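Local atomic coordinates of SusD homolog (Bacteroides thetaiotaomicron VPI-5482, PDB entry 3FDH), a protein that belongs to the SusD/RagB family of outer-membrane-associated lipoproteins and probably binds glycans at the cell surface for uptake. Residues N77-I82 with D125-A130; T148-M151 with Q155-Y158; W194-Y199 with A234-A239; N215-Y220 with C347-D352; K270-N275 with A296-S301. All coordinates share one frame; numbering follows the deposited sequence. Where two conformers were deposited one is given.

Contact 1 of 5, residues N77-I82 with D125-A130; sequences NSWNGI and DFFGDA
Trp79, on helix 76-95, and Phe127, at the last turn of helix 106-127, bring the two backbones to their nearest approach, with Trp79 CA and Phe127 CA 8.9 Å apart. Segment 77-82 is helical throughout, whereas 125-130 leaves its helix at Gly128, whose positive phi (84°) turns the chain toward Ala130. The motif is a T-shaped (edge-to-face) aromatic pair buried between two helices of this largely helical SusD-like fold. Trp79 drives the edge of its six-membered ring into one face of Phe127; the centroids lie 4.8 Å apart and the planes stand at 79°. Trp79 CE3 sits 3.5 Å above the centre of the phenyl ring, so the rim hydrogens of the indole meet the pi cloud. The indole gets there because Trp79 CG is anti to the backbone N (chi1 168°), which directs the ring toward Phe127. Its polar end is occupied elsewhere: NE1 hydrogen-bonds Asp470 OD2, a tie likely to fix the rotation of the indole and hold its edge on Phe127. Tyr464 and Tyr466, from the loop that also sends Arg463 to the carbonyl of Phe127, pack against the Phe127 side chain. Beyond the helix end, the chain returns toward the indole, where the methyl of Ala130 approaches obliquely, Trp79 CH2 and Ala130 CB being 4.3 Å apart.

Contact 2 of 5, residues T148-M151 with Q155-Y158; sequences TPKM and QEIY
Lys150 brings its ammonium group up to one carboxylate oxygen of Glu156, the two side chains crossing at about a right angle. Lys150 NZ and Glu156 OE1 form a salt bridge at 3.6 Å, long for a direct contact. A water bridges the same two atoms with shorter bonds: it accepts from Lys150 NZ at 2.8 Å and donates to Glu156 OE1 at 2.7 Å. The same water gives its other hydrogen to the backbone carbonyl of Met151, at 3.1 Å from Met151 O, so one solvent molecule ties an ammonium, a carboxylate and a peptide group together. Lys150 CG stands between the backbone N and the carbonyl carbon (chi1 72°), and a bend at chi4 then turns NZ toward the helix. Glu156, in the first turn of helix 154-171, sends an extended chain out to meet it. The contact is thus a short-range link between the chain entering strand 151-152 and the helix that follows, with only three residues between the segments. One of those three, Asp152, is through OD1 the stronger salt-bridge partner of Lys150 NZ, while Glu476 of helix 475-481 packs against the lysine chain. At this surface the charge of Lys150 is shared between two carboxylates, and the long pair with Glu156 is probably modest in strength, with the bridging water carrying the shorter bonds.

Contact 3 of 5, residues W194-Y199 with A234-A239; sequences WLKFAY and ADDQAA
Lys196 and Phe197, neighbours on helix 191-208, each meet their own partner on the chain that runs from a 3-10 turn into strand 238-240. Lys196 comes first. Its chain is extended beyond CG, and NZ donates to Asp236 OD2 at 2.7 Å in a salt bridge. The ammonium comes down on this oxygen from above the carboxylate plane, 41° out of it, while the end of the aliphatic chain crosses the acid obliquely, Lys196 CD being 3.4 Å from Asp236 OD2. OD2 has a second partner in Thr232 OG1, and Lys193 NZ makes a weak, long ion pair with OD1. One residue on, Phe197 turns a ring face to the strand: CG anti to the backbone N (chi1 178°) lays the phenyl beside the helix, and Ala238 CB stands over its centre. The methyl is 3.6 Å from the ring centroid and 9° off the normal, a nearly axial CH-pi contact in which all six ring carbons share. Val114 and Met115 of helix 106-127 also pack against the Phe197 side chain. The backbone of Ala238 is meanwhile bonded to Leu332 and Met333, and the contact joins the helix to strand 238-240, which pairs antiparallel with strand 330-331. Replacing Lys196 with a methionine would probably leave the carboxylate of Asp236, buried here, without its close countercharge, the Lys193 pair being long and weak. Charge and apolar packing thus work side by side: the ion pair probably offsets the charge of a buried acid, while the methyl packs on the aromatic face.

Contact 4 of 5, residues N215-Y220 with C347-D352; sequences NKSADY and CRLNRD
Tyr220 has both ring faces occupied: Lys216 O, one turn back in its own helix, lies over one, and Arg348 CB over the other, while Leu349 CG approaches obliquely. The contact packs the first turn of helix 216-228 against the C-terminal end of helix 335-348, which Asn350 closes with a Schellman motif. Arg348 CB makes a CH-pi contact, 3.6 Å from the ring centroid and 22° off the normal. The arginine chain, extended from CG to NE, runs on past the phenol, with Arg348 CD 3.3 Å from Tyr220 OH. Its guanidinium is held from outside by Glu344 and Glu446, probably steadying the aliphatic part over the ring. Leu349 slides past the tyrosine in the opposite direction and sets one methyl against the tyrosine CB, beside the ring, with Leu349 CD1 3.4 Å from Tyr220 CB. A serine in place of Tyr220 would probably open a gap beside Arg348 CB and CD and leave Leu349 CG and CD2 without the ring they pack beside. At the start of the first helix Asn215 is the N-cap: its OD1 accepts from Ala218 N at 3.1 Å, with the donor above the carbonyl plane.

Contact 5 of 5, residues K270-N275 with A296-S301; sequences KLLAYN and AANDPS
The closing turn of helix 265-274 rests here against a type I beta turn, Ala296 to Asp299, in the loop between strands 292-293 and 319-320. Leu272 carries the contact from the helix, its CA 6.9 Å from that of Ala297, and the two central residues of the turn receive it. The branch carbon meets the first of them, Leu272 CG lying 3.8 Å from Ala297 CB. The leucine methyls both reach the second: CD1 meets Asn298 CB at 3.6 Å, while CD2 touches the amide carbon, Asn298 CG, at 3.8 Å. Asn298 CG sits between the backbone N and the carbonyl carbon (chi1 64°), which keeps its amide close to the leucine as the side chains cross. The contact is apolar on the helix side and mixed on the turn side, and it lies at the surface. Both partners are shaped by local motifs. Asn275, with positive phi, is the C-prime residue of a Schellman motif that ends the helix just beyond Leu272. On the other segment the Asp299 N to Ala296 O bond closes the beta turn, and an Asx turn follows: Asp299 OD1 takes both Ser301 N, at 2.8 Å, and Ser301 OG, at 2.6 Å, the two donors arriving from the same face of the carboxylate. Phe283 of strand 283-284 packs on Ala297 and also on Leu271, the neighbour of Leu272.

Overall arrangement
Contacts 1 and 3 are buried and rely on aromatic rings, though contact 3 adds an ion pair; contacts 2 and 5 lie at the surface, one polar and water-bridged, the other a small apolar patch. Contact 4, partly buried, combines ring packing with a charged side chain. Contacts 1 and 2 touch: Tyr158 OH of helix 154-171 is 2.6 Å from Asp125 OD1, a probable hydrogen bond. Contacts 3 and 4 interleave along the chain, helix 216-228 lying between helix 191-208 and strand 238-240. Contact 5 is nested within the loop closed by contact 4, and its centre is about 45 Å from that of contact 2, across the chain's centre.

Contact 1 of 5, residues N77-I82 with D125-A130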
# COMPACT_ATOMS: atom_id res chain seq x y z
N ASN A 77 -8.69 -7.02 -13.87
CA ASN A 77 -7.28 -7.18 -14.22
C ASN A 77 -6.40 -7.39 -12.99
O ASN A 77 -5.54 -8.29 -12.97
CB ASN A 77 -6.74 -5.98 -15.00
CG ASN A 77 -7.23 -5.95 -16.42
OD1 ASN A 77 -7.67 -6.96 -16.97
ND2 ASN A 77 -7.14 -4.77 -17.04
N SER A 78 -6.63 -6.57 -11.97
CA SER A 78 -5.87 -6.67 -10.73
C SER A 78 -6.07 -8.01 -10.10
O SER A 78 -5.16 -8.66 -9.64
CB SER A 78 -6.28 -5.61 -9.74
OG SER A 78 -5.92 -4.34 -10.25
N TRP A 79 -7.34 -8.39 -10.05
CA TRP A 79 -7.79 -9.70 -9.54
C TRP A 79 -7.06 -10.85 -10.25
O TRP A 79 -6.44 -11.73 -9.65
CB TRP A 79 -9.31 -9.79 -9.74
CG TRP A 79 -9.94 -11.13 -9.55
CD1 TRP A 79 -10.15 -12.06 -10.51
CD2 TRP A 79 -10.54 -11.66 -8.34
NE1 TRP A 79 -10.82 -13.15 -9.99
CE2 TRP A 79 -11.06 -12.92 -8.66
CE3 TRP A 79 -10.68 -11.18 -7.03
CZ2 TRP A 79 -11.69 -13.73 -7.70
CZ3 TRP A 79 -11.31 -11.99 -6.09
CH2 TRP A 79 -11.81 -13.23 -6.43
N ASN A 80 -7.18 -10.86 -11.55
CA ASN A 80 -6.51 -11.91 -12.34
C ASN A 80 -5.00 -11.91 -12.12
O ASN A 80 -4.37 -12.95 -12.02
CB ASN A 80 -6.80 -11.72 -13.82
CG ASN A 80 -8.22 -12.09 -14.17
OD1 ASN A 80 -8.83 -12.96 -13.53
ND2 ASN A 80 -8.76 -11.44 -15.20
N GLY A 81 -4.45 -10.73 -11.97
CA GLY A 81 -2.99 -10.57 -11.81
C GLY A 81 -2.47 -11.10 -10.48
O GLY A 81 -1.42 -11.74 -10.41
N ILE A 82 -3.24 -10.86 -9.43
CA ILE A 82 -2.90 -11.31 -8.10
C ILE A 82 -2.94 -12.85 -8.05
O ILE A 82 -2.03 -13.49 -7.55
CB ILE A 82 -3.80 -10.68 -7.04
CG1 ILE A 82 -3.48 -9.17 -6.94
CG2 ILE A 82 -3.61 -11.38 -5.69
CD1 ILE A 82 -4.66 -8.35 -6.33
N ASP A 125 -7.53 -9.02 1.83
CA ASP A 125 -7.78 -7.64 2.29
C ASP A 125 -8.76 -6.87 1.43
O ASP A 125 -9.64 -6.10 1.93
CB ASP A 125 -6.48 -6.87 2.40
CG ASP A 125 -5.66 -7.34 3.53
OD1 ASP A 125 -6.20 -8.02 4.44
OD2 ASP A 125 -4.45 -7.06 3.48
N PHE A 126 -8.66 -7.11 0.12
CA PHE A 126 -9.44 -6.33 -0.82
C PHE A 126 -10.74 -6.94 -1.19
O PHE A 126 -11.71 -6.23 -1.36
CB PHE A 126 -8.59 -5.90 -2.03
CG PHE A 126 -7.67 -4.83 -1.66
CD1 PHE A 126 -6.47 -5.13 -1.02
CD2 PHE A 126 -8.05 -3.52 -1.79
CE1 PHE A 126 -5.70 -4.14 -0.56
CE2 PHE A 126 -7.27 -2.53 -1.37
CZ PHE A 126 -6.10 -2.82 -0.74
N PHE A 127 -10.78 -8.26 -1.26
CA PHE A 127 -11.98 -8.91 -1.72
C PHE A 127 -12.77 -9.67 -0.68
O PHE A 127 -13.94 -9.97 -0.88
CB PHE A 127 -11.64 -9.81 -2.93
CG PHE A 127 -11.05 -9.04 -4.04
CD1 PHE A 127 -11.85 -8.39 -4.94
CD2 PHE A 127 -9.67 -8.96 -4.19
CE1 PHE A 127 -11.30 -7.67 -5.96
CE2 PHE A 127 -9.12 -8.23 -5.20
CZ PHE A 127 -9.92 -7.57 -6.09
N GLY A 128 -12.14 -9.91 0.46
CA GLY A 128 -12.77 -10.63 1.57
C GLY A 128 -12.63 -12.11 1.36
O GLY A 128 -11.56 -12.61 0.99
N ASP A 129 -13.75 -12.79 1.59
CA ASP A 129 -13.85 -14.22 1.35
C ASP A 129 -13.64 -14.42 -0.14
O ASP A 129 -14.20 -13.67 -0.97
CB ASP A 129 -15.20 -14.77 1.71
CG ASP A 129 -15.44 -14.82 3.22
OD1 ASP A 129 -14.71 -14.19 4.01
OD2 ASP A 129 -16.40 -15.49 3.58
N ALA A 130 -12.91 -15.47 -0.49
CA ALA A 130 -12.49 -15.64 -1.88
C ALA A 130 -11.75 -16.96 -2.10
O ALA A 130 -11.27 -17.57 -1.14
CB ALA A 130 -11.53 -14.43 -2.26

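Contact 2 of 5, residues T148-M151 with Q155-Y158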
# COMPACT_ATOMS: atom_id res chain seq x y z
N THR A 148 -14.17 -25.84 -9.90
CA THR A 148 -14.49 -24.44 -9.66
C THR A 148 -14.17 -24.31 -8.17
O THR A 148 -14.88 -24.85 -7.33
CB THR A 148 -15.95 -24.11 -9.94
OG1 THR A 148 -16.79 -25.11 -9.35
CG2 THR A 148 -16.19 -24.09 -11.44
N PRO A 149 -13.05 -23.65 -7.85
CA PRO A 149 -12.61 -23.52 -6.47
C PRO A 149 -13.62 -22.91 -5.54
O PRO A 149 -14.37 -21.99 -5.91
CB PRO A 149 -11.40 -22.59 -6.58
CG PRO A 149 -10.86 -22.87 -7.89
CD PRO A 149 -12.03 -23.17 -8.79
N LYS A 150 -13.64 -23.45 -4.34
CA LYS A 150 -14.53 -22.94 -3.31
C LYS A 150 -13.96 -21.64 -2.83
O LYS A 150 -12.78 -21.35 -2.96
CB LYS A 150 -14.66 -23.88 -2.11
CG LYS A 150 -13.43 -23.96 -1.21
CD LYS A 150 -13.67 -24.91 -0.03
CE LYS A 150 -12.57 -24.86 1.02
NZ LYS A 150 -12.54 -23.56 1.81
N MSE A 151 -14.85 -20.85 -2.26
CA MSE A 151 -14.43 -19.66 -1.60
C MSE A 151 -13.99 -20.02 -0.17
O MSE A 151 -14.62 -20.81 0.52
CB MSE A 151 -15.51 -18.59 -1.65
CG MSE A 151 -15.67 -17.90 -3.05
SE MSE A 151 -17.19 -16.86 -2.86
CE MSE A 151 -16.32 -15.33 -2.02
N GLN A 155 -10.77 -15.51 7.06
CA GLN A 155 -10.02 -16.03 8.21
C GLN A 155 -9.16 -17.22 7.75
O GLN A 155 -7.99 -17.32 8.12
CB GLN A 155 -10.93 -16.41 9.37
CG GLN A 155 -10.18 -16.88 10.60
CD GLN A 155 -11.13 -17.34 11.72
OE1 GLN A 155 -12.33 -17.56 11.50
NE2 GLN A 155 -10.59 -17.49 12.92
N GLU A 156 -9.73 -18.07 6.91
CA GLU A 156 -8.99 -19.21 6.38
C GLU A 156 -7.82 -18.76 5.54
O GLU A 156 -6.77 -19.38 5.54
CB GLU A 156 -9.90 -20.12 5.55
CG GLU A 156 -10.79 -20.95 6.43
CD GLU A 156 -11.88 -21.67 5.69
OE1 GLU A 156 -12.26 -21.28 4.57
OE2 GLU A 156 -12.41 -22.62 6.29
N ILE A 157 -8.00 -17.65 4.83
CA ILE A 157 -6.93 -17.14 3.96
C ILE A 157 -5.81 -16.66 4.86
O ILE A 157 -4.62 -16.94 4.62
CB ILE A 157 -7.43 -16.04 2.97
CG1 ILE A 157 -8.48 -16.60 2.00
CG2 ILE A 157 -6.19 -15.46 2.18
CD1 ILE A 157 -9.15 -15.54 1.11
N TYR A 158 -6.16 -15.95 5.92
CA TYR A 158 -5.15 -15.44 6.87
C TYR A 158 -4.36 -16.56 7.56
O TYR A 158 -3.15 -16.44 7.79
CB TYR A 158 -5.68 -14.39 7.86
CG TYR A 158 -5.36 -12.98 7.33
CD1 TYR A 158 -6.21 -12.32 6.48
CD2 TYR A 158 -4.17 -12.40 7.61
CE1 TYR A 158 -5.89 -11.09 5.97
CE2 TYR A 158 -3.82 -11.17 7.09
CZ TYR A 158 -4.70 -10.51 6.28
OH TYR A 158 -4.35 -9.28 5.79
O HOH W 1 -14.47 -22.16 3.30

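Contact 3 of 5, residues W194-Y199 with A234-A239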
# COMPACT_ATOMS: atom_id res chain seq x y z
N TRP A 194 15.26 -10.83 3.60
CA TRP A 194 13.95 -11.44 3.37
C TRP A 194 13.33 -11.86 4.70
O TRP A 194 12.13 -11.74 4.92
CB TRP A 194 14.00 -12.65 2.43
CG TRP A 194 13.99 -12.28 0.98
CD1 TRP A 194 15.07 -12.00 0.19
CD2 TRP A 194 12.84 -12.15 0.13
NE1 TRP A 194 14.66 -11.71 -1.10
CE2 TRP A 194 13.30 -11.81 -1.16
CE3 TRP A 194 11.47 -12.34 0.33
CZ2 TRP A 194 12.46 -11.64 -2.22
CZ3 TRP A 194 10.63 -12.16 -0.74
CH2 TRP A 194 11.12 -11.81 -2.00
N LEU A 195 14.17 -12.33 5.59
CA LEU A 195 13.71 -12.83 6.89
C LEU A 195 13.12 -11.64 7.65
O LEU A 195 12.05 -11.72 8.27
CB LEU A 195 14.88 -13.51 7.64
CG LEU A 195 14.55 -14.33 8.88
CD1 LEU A 195 13.66 -15.51 8.52
CD2 LEU A 195 15.88 -14.83 9.43
N LYS A 196 13.80 -10.50 7.56
CA LYS A 196 13.30 -9.26 8.20
C LYS A 196 11.96 -8.84 7.62
O LYS A 196 11.06 -8.39 8.33
CB LYS A 196 14.30 -8.12 8.07
CG LYS A 196 15.49 -8.27 8.92
CD LYS A 196 16.42 -7.10 8.75
CE LYS A 196 17.57 -7.18 9.69
NZ LYS A 196 18.60 -6.16 9.32
N PHE A 197 11.87 -8.97 6.31
CA PHE A 197 10.65 -8.65 5.55
C PHE A 197 9.53 -9.59 6.02
O PHE A 197 8.41 -9.16 6.32
CB PHE A 197 10.93 -8.76 4.03
CG PHE A 197 9.76 -8.49 3.12
CD1 PHE A 197 8.71 -7.63 3.48
CD2 PHE A 197 9.75 -9.04 1.84
CE1 PHE A 197 7.63 -7.40 2.60
CE2 PHE A 197 8.70 -8.80 0.95
CZ PHE A 197 7.66 -7.95 1.33
N ALA A 198 9.84 -10.88 6.16
CA ALA A 198 8.80 -11.84 6.62
C ALA A 198 8.25 -11.45 8.01
O ALA A 198 7.06 -11.50 8.27
CB ALA A 198 9.35 -13.28 6.66
N TYR A 199 9.13 -11.05 8.91
CA TYR A 199 8.71 -10.63 10.26
C TYR A 199 7.94 -9.34 10.22
O TYR A 199 7.05 -9.11 11.02
CB TYR A 199 9.90 -10.48 11.23
CG TYR A 199 10.28 -11.80 11.84
CD1 TYR A 199 9.43 -12.44 12.74
CD2 TYR A 199 11.46 -12.42 11.49
CE1 TYR A 199 9.75 -13.65 13.28
CE2 TYR A 199 11.80 -13.65 12.04
CZ TYR A 199 10.95 -14.26 12.92
OH TYR A 199 11.30 -15.47 13.46
N ALA A 234 15.61 2.18 6.74
CA ALA A 234 15.01 2.22 5.41
C ALA A 234 15.84 1.35 4.46
O ALA A 234 15.36 0.82 3.46
CB ALA A 234 14.89 3.64 4.90
N ASP A 235 17.09 1.17 4.80
CA ASP A 235 17.93 0.38 3.92
C ASP A 235 17.53 -1.07 3.90
O ASP A 235 17.85 -1.81 2.98
CB ASP A 235 19.40 0.52 4.28
CG ASP A 235 19.92 1.89 3.95
OD1 ASP A 235 19.31 2.53 3.06
OD2 ASP A 235 20.92 2.31 4.58
N ASP A 236 16.75 -1.46 4.89
CA ASP A 236 16.36 -2.85 4.99
C ASP A 236 15.01 -3.05 4.36
O ASP A 236 14.54 -4.20 4.19
CB ASP A 236 16.22 -3.29 6.47
CG ASP A 236 17.52 -3.67 7.10
OD1 ASP A 236 18.54 -3.78 6.40
OD2 ASP A 236 17.51 -3.89 8.34
N GLN A 237 14.34 -1.94 4.08
CA GLN A 237 12.91 -2.04 3.69
C GLN A 237 12.75 -2.75 2.37
O GLN A 237 13.67 -2.85 1.58
CB GLN A 237 12.22 -0.67 3.70
CG GLN A 237 12.53 0.18 2.48
CD GLN A 237 12.15 1.62 2.64
OE1 GLN A 237 11.38 1.97 3.53
NE2 GLN A 237 12.75 2.48 1.80
N ALA A 238 11.56 -3.31 2.18
CA ALA A 238 11.23 -4.10 0.99
C ALA A 238 10.81 -3.19 -0.15
O ALA A 238 9.65 -2.80 -0.28
CB ALA A 238 10.17 -5.08 1.30
N ALA A 239 11.82 -2.85 -0.94
CA ALA A 239 11.68 -1.92 -2.04
C ALA A 239 12.06 -2.56 -3.35
O ALA A 239 13.11 -3.14 -3.49
CB ALA A 239 12.56 -0.70 -1.81

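Contact 4 of 5, residues N215-Y220 with C347-D352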
# COMPACT_ATOMS: atom_id res chain seq x y z
N ASN A 215 -6.94 -11.91 22.56
CA ASN A 215 -5.93 -11.39 23.49
C ASN A 215 -5.11 -10.33 22.81
O ASN A 215 -4.06 -10.58 22.24
CB ASN A 215 -5.05 -12.52 24.01
CG ASN A 215 -4.16 -12.09 25.15
OD1 ASN A 215 -3.90 -10.88 25.36
ND2 ASN A 215 -3.67 -13.07 25.91
N LYS A 216 -5.62 -9.11 22.89
CA LYS A 216 -5.03 -8.01 22.14
C LYS A 216 -3.67 -7.64 22.67
O LYS A 216 -2.77 -7.32 21.89
CB LYS A 216 -5.94 -6.79 22.15
CG LYS A 216 -7.16 -6.97 21.30
CD LYS A 216 -7.97 -5.68 21.24
CE LYS A 216 -9.23 -5.84 20.39
NZ LYS A 216 -9.88 -4.53 20.17
N SER A 217 -3.51 -7.70 23.98
CA SER A 217 -2.23 -7.34 24.58
C SER A 217 -1.13 -8.28 24.08
O SER A 217 -0.05 -7.83 23.71
CB SER A 217 -2.29 -7.28 26.10
OG SER A 217 -3.23 -6.29 26.51
N ALA A 218 -1.45 -9.57 24.02
CA ALA A 218 -0.49 -10.58 23.54
C ALA A 218 -0.17 -10.25 22.08
O ALA A 218 1.00 -10.28 21.65
CB ALA A 218 -1.04 -12.00 23.68
N ASP A 219 -1.20 -9.83 21.34
CA ASP A 219 -1.01 -9.49 19.91
C ASP A 219 -0.13 -8.26 19.75
O ASP A 219 0.73 -8.20 18.87
CB ASP A 219 -2.33 -9.36 19.15
CG ASP A 219 -2.91 -10.71 18.81
OD1 ASP A 219 -2.18 -11.73 19.04
OD2 ASP A 219 -4.08 -10.76 18.35
N TYR A 220 -0.36 -7.26 20.59
CA TYR A 220 0.48 -6.04 20.50
C TYR A 220 1.94 -6.39 20.81
O TYR A 220 2.89 -5.84 20.20
CB TYR A 220 0.03 -4.90 21.43
CG TYR A 220 -1.39 -4.46 21.22
CD1 TYR A 220 -1.90 -4.25 19.94
CD2 TYR A 220 -2.24 -4.23 22.30
CE1 TYR A 220 -3.23 -3.86 19.74
CE2 TYR A 220 -3.56 -3.82 22.11
CZ TYR A 220 -4.05 -3.64 20.83
OH TYR A 220 -5.36 -3.23 20.64
N CYS A 347 1.09 2.44 21.73
CA CYS A 347 -0.07 3.25 22.10
C CYS A 347 -1.15 2.36 22.66
O CYS A 347 -1.68 2.57 23.73
CB CYS A 347 -0.63 3.99 20.89
SG CYS A 347 0.35 5.43 20.37
N ARG A 348 -1.51 1.36 21.89
CA ARG A 348 -2.60 0.48 22.32
C ARG A 348 -2.26 -0.29 23.61
O ARG A 348 -3.16 -0.76 24.31
CB ARG A 348 -3.02 -0.45 21.21
CG ARG A 348 -3.66 0.30 20.06
CD ARG A 348 -4.17 -0.62 19.04
NE ARG A 348 -4.62 0.08 17.83
CZ ARG A 348 -5.80 0.64 17.64
NH1 ARG A 348 -6.76 0.63 18.55
NH2 ARG A 348 -6.04 1.25 16.51
N LEU A 349 -0.96 -0.40 23.91
CA LEU A 349 -0.48 -1.06 25.15
C LEU A 349 -0.40 -0.04 26.27
O LEU A 349 0.02 -0.33 27.38
CB LEU A 349 0.88 -1.75 24.97
CG LEU A 349 0.82 -3.12 24.29
CD1 LEU A 349 2.17 -3.52 23.72
CD2 LEU A 349 0.23 -4.16 25.25
N ASN A 350 -0.85 1.17 25.98
CA ASN A 350 -0.70 2.21 26.98
C ASN A 350 0.74 2.49 27.39
O ASN A 350 1.03 2.80 28.57
CB ASN A 350 -1.53 1.91 28.22
CG ASN A 350 -2.67 2.86 28.38
OD1 ASN A 350 -3.05 3.53 27.41
ND2 ASN A 350 -3.22 2.96 29.59
N ARG A 351 1.65 2.31 26.44
CA ARG A 351 3.07 2.62 26.67
C ARG A 351 3.54 3.77 25.80
O ARG A 351 2.93 4.11 24.82
CB ARG A 351 3.97 1.41 26.43
CG ARG A 351 3.63 0.20 27.25
CD ARG A 351 4.57 -0.96 26.93
NE ARG A 351 3.96 -2.23 27.28
CZ ARG A 351 4.45 -3.41 26.90
NH1 ARG A 351 5.53 -3.44 26.14
NH2 ARG A 351 3.84 -4.54 27.24
N ASP A 352 4.66 4.34 26.21
CA ASP A 352 5.26 5.49 25.50
C ASP A 352 5.69 5.09 24.11
O ASP A 352 6.49 4.17 23.93
CB ASP A 352 6.46 6.04 26.26
CG ASP A 352 7.07 7.28 25.61
OD1 ASP A 352 6.37 8.02 24.92
OD2 ASP A 352 8.26 7.54 25.83

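Contact 5 of 5, residues K270-N275 with A296-S301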
# COMPACT_ATOMS: atom_id res chain seq x y z
N LYS A 270 -5.25 18.98 5.93
CA LYS A 270 -4.50 18.34 7.02
C LYS A 270 -3.08 18.87 7.07
O LYS A 270 -2.55 19.29 8.10
CB LYS A 270 -4.46 16.83 6.84
CG LYS A 270 -5.81 16.11 6.98
CD LYS A 270 -5.69 14.63 6.74
CE LYS A 270 -7.05 13.87 6.91
NZ LYS A 270 -8.11 14.19 5.90
N LEU A 271 -2.42 18.80 5.92
CA LEU A 271 -1.03 19.26 5.84
C LEU A 271 -0.87 20.71 6.33
O LEU A 271 0.11 21.08 7.03
CB LEU A 271 -0.47 19.11 4.39
CG LEU A 271 -0.40 17.68 3.84
CD1 LEU A 271 -0.07 17.64 2.30
CD2 LEU A 271 0.63 16.88 4.65
N LEU A 272 -1.83 21.54 5.95
CA LEU A 272 -1.82 22.96 6.29
C LEU A 272 -2.06 23.14 7.76
O LEU A 272 -1.48 24.00 8.39
CB LEU A 272 -2.89 23.76 5.49
CG LEU A 272 -2.62 24.00 3.99
CD1 LEU A 272 -3.92 24.46 3.27
CD2 LEU A 272 -1.47 25.01 3.84
N ALA A 273 -2.91 22.30 8.31
CA ALA A 273 -3.28 22.43 9.72
C ALA A 273 -2.06 22.15 10.58
O ALA A 273 -1.88 22.73 11.62
CB ALA A 273 -4.41 21.50 10.07
N TYR A 274 -1.25 21.22 10.12
CA TYR A 274 -0.03 20.82 10.83
C TYR A 274 1.19 21.63 10.47
O TYR A 274 2.20 21.60 11.14
CB TYR A 274 0.30 19.36 10.47
CG TYR A 274 -0.45 18.35 11.29
CD1 TYR A 274 -1.72 17.93 10.93
CD2 TYR A 274 0.12 17.79 12.41
CE1 TYR A 274 -2.39 17.03 11.68
CE2 TYR A 274 -0.55 16.88 13.17
CZ TYR A 274 -1.80 16.49 12.79
OH TYR A 274 -2.49 15.60 13.55
N ASN A 275 1.06 22.36 9.38
CA ASN A 275 2.19 23.02 8.79
C ASN A 275 3.24 21.94 8.49
O ASN A 275 4.41 22.10 8.71
CB ASN A 275 2.77 24.10 9.66
CG ASN A 275 3.77 24.96 8.93
OD1 ASN A 275 3.73 25.09 7.71
ND2 ASN A 275 4.68 25.57 9.68
N ALA A 296 2.39 26.22 -2.42
CA ALA A 296 1.82 25.79 -1.13
C ALA A 296 0.41 25.29 -1.36
O ALA A 296 -0.25 25.69 -2.31
CB ALA A 296 1.83 26.92 -0.09
N ALA A 297 0.01 24.37 -0.50
CA ALA A 297 -1.30 23.75 -0.55
C ALA A 297 -2.45 24.77 -0.51
O ALA A 297 -3.53 24.49 -1.01
CB ALA A 297 -1.47 22.70 0.57
N ASN A 298 -2.17 25.96 0.02
CA ASN A 298 -3.21 27.00 0.15
C ASN A 298 -3.09 28.13 -0.87
O ASN A 298 -3.79 29.14 -0.80
CB ASN A 298 -3.26 27.56 1.56
CG ASN A 298 -2.00 28.25 1.96
OD1 ASN A 298 -0.95 28.03 1.38
ND2 ASN A 298 -2.08 29.05 3.01
N ASP A 299 -2.22 27.93 -1.83
CA ASP A 299 -2.07 28.86 -2.92
C ASP A 299 -3.20 28.58 -3.92
O ASP A 299 -3.35 27.47 -4.43
CB ASP A 299 -0.70 28.65 -3.57
CG ASP A 299 -0.40 29.63 -4.67
OD1 ASP A 299 -1.29 30.04 -5.45
OD2 ASP A 299 0.78 29.97 -4.77
N PRO A 300 -4.03 29.60 -4.22
CA PRO A 300 -5.14 29.28 -5.12
C PRO A 300 -4.71 28.84 -6.50
O PRO A 300 -5.48 28.22 -7.21
CB PRO A 300 -5.93 30.60 -5.19
CG PRO A 300 -5.03 31.64 -4.69
CD PRO A 300 -4.14 30.95 -3.68
N SER A 301 -3.47 29.13 -6.87
CA SER A 301 -2.99 28.72 -8.21
C SER A 301 -2.78 27.23 -8.32
O SER A 301 -2.58 26.70 -9.42
CB SER A 301 -1.73 29.46 -8.63
OG SER A 301 -0.62 29.16 -7.82